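Local coordinates for 3-oxoadipate enol-lactonase (Burkholderia xenovorans, PDB 2XUA), which probably hydrolyses the enol-lactone of 3-oxoadipate, a step of catechol metabolism, using an alpha/beta hydrolase fold with a divergent cap domain, at residues B[145-148]-B[149-152]. Residues are numbered along the deposited sequence; the frame is centred on the assembly and turned at random.
Sequences EGMH and ALAD
A151 N donates to M147 O at 3.0 Å, the i+4 to i bond that closes the first turn of helix 147-154. Its N-H...O angle of 146° marks a somewhat bent bond; the same N-H makes a second, weak bond to H148 O at 3.3 Å. Side chains add little across this turn. M147 (selenomethionine) sets its SE 4.3 Å from CD2 of L150, a loose apolar contact, while CD1 of L150 lies 3.6 Å from G146 O. That carbonyl oxygen is buried here and finds no polar partner in the model. On the more exposed side, OE2 of E145 approaches A149 CB at 3.9 Å; extension beyond CG (chi2 -176°) carries the carboxylate that far.

G146 leaves helical geometry with a positive phi of 85°, separating helix 132-145 from helix 147-154. Further out, M147 packs on F178 of helix 168-179 and Y186 of helix 183-195, L150 on A142 of helix 132-145 and on Y186, and A151 on R175 and V179 of helix 168-179. D152 OD1 forms a salt bridge with R175, tying the turn to helix 168-179. F178 and Y186 belong to the pocket that binds laevulinic acid, and the L150 side chain is about 6 Å from this ligand, consistent with a second-shell place. Two successive helices separated by a break at G146, packed against further helices beside the ligand, fit the helical cap of an alpha/beta hydrolase.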
loop_
_atom_site.group_PDB
_atom_site.type_symbol
_atom_site.label_atom_id
_atom_site.label_comp_id
_atom_site.label_asym_id
_atom_site.label_seq_id
_atom_site.Cartn_x
_atom_site.Cartn_y
_atom_site.Cartn_z
ATOM N N GLU B 145 8.479 20.794 -9.442
ATOM C CA GLU B 145 8.279 21.056 -8.005
ATOM C C GLU B 145 8.073 19.755 -7.198
ATOM O O GLU B 145 8.229 19.750 -5.972
ATOM C CB GLU B 145 7.086 21.997 -7.773
ATOM C CG GLU B 145 7.299 23.417 -8.174
ATOM C CD GLU B 145 6.114 24.284 -7.810
ATOM O OE1 GLU B 145 5.737 25.140 -8.621
ATOM O OE2 GLU B 145 5.527 24.082 -6.730
ATOM N N GLY B 146 7.766 18.655 -7.885
ATOM C CA GLY B 146 7.643 17.360 -7.218
ATOM C C GLY B 146 6.244 17.165 -6.635
ATOM O O GLY B 146 5.382 18.017 -6.759
HETATM N N MSE B 147 6.033 16.027 -5.989
HETATM C CA MSE B 147 4.708 15.519 -5.806
HETATM C C MSE B 147 4.080 15.960 -4.499
HETATM O O MSE B 147 2.869 15.879 -4.342
HETATM C CB MSE B 147 4.730 14.001 -5.925
HETATM C CG MSE B 147 5.240 13.525 -7.254
HETATM SE SE MSE B 147 3.976 13.970 -8.569
HETATM C CE MSE B 147 2.527 12.836 -8.033
ATOM N N HIS B 148 4.898 16.405 -3.553
ATOM C CA HIS B 148 4.366 16.910 -2.281
ATOM C C HIS B 148 3.507 18.132 -2.478
ATOM O O HIS B 148 2.403 18.251 -1.922
ATOM C CB HIS B 148 5.517 17.169 -1.289
ATOM C CG HIS B 148 5.892 15.947 -0.486
ATOM N ND1 HIS B 148 6.879 15.058 -0.884
ATOM C CD2 HIS B 148 5.377 15.445 0.668
ATOM C CE1 HIS B 148 6.966 14.076 -0.001
ATOM N NE2 HIS B 148 6.064 14.285 0.946
ATOM N N ALA B 149 3.997 19.025 -3.332
ATOM C CA ALA B 149 3.260 20.230 -3.741
ATOM C C ALA B 149 1.876 19.944 -4.365
ATOM O O ALA B 149 0.829 20.591 -4.039
ATOM C CB ALA B 149 4.172 21.070 -4.719
ATOM N N LEU B 150 1.863 18.940 -5.236
ATOM C CA LEU B 150 0.667 18.540 -5.948
ATOM C C LEU B 150 -0.346 17.882 -5.036
ATOM O O LEU B 150 -1.548 18.082 -5.201
ATOM C CB LEU B 150 1.028 17.539 -7.005
ATOM C CG LEU B 150 0.998 18.006 -8.427
ATOM C CD1 LEU B 150 2.382 18.479 -8.719
ATOM C CD2 LEU B 150 0.763 16.773 -9.173
ATOM N N ALA B 151 0.155 17.105 -4.071
ATOM C CA ALA B 151 -0.684 16.348 -3.159
ATOM C C ALA B 151 -1.663 17.273 -2.460
ATOM O O ALA B 151 -2.815 16.895 -2.270
ATOM C CB ALA B 151 0.189 15.595 -2.111
ATOM N N ASP B 152 -1.237 18.484 -2.093
ATOM C CA ASP B 152 -2.128 19.356 -1.286
ATOM C C ASP B 152 -3.269 19.894 -2.151
ATOM O O ASP B 152 -4.362 20.184 -1.652
ATOM C CB ASP B 152 -1.402 20.531 -0.625
ATOM C CG ASP B 152 -0.332 20.093 0.388
ATOM O OD1 ASP B 152 -0.583 19.198 1.267
ATOM O OD2 ASP B 152 0.777 20.694 0.293
#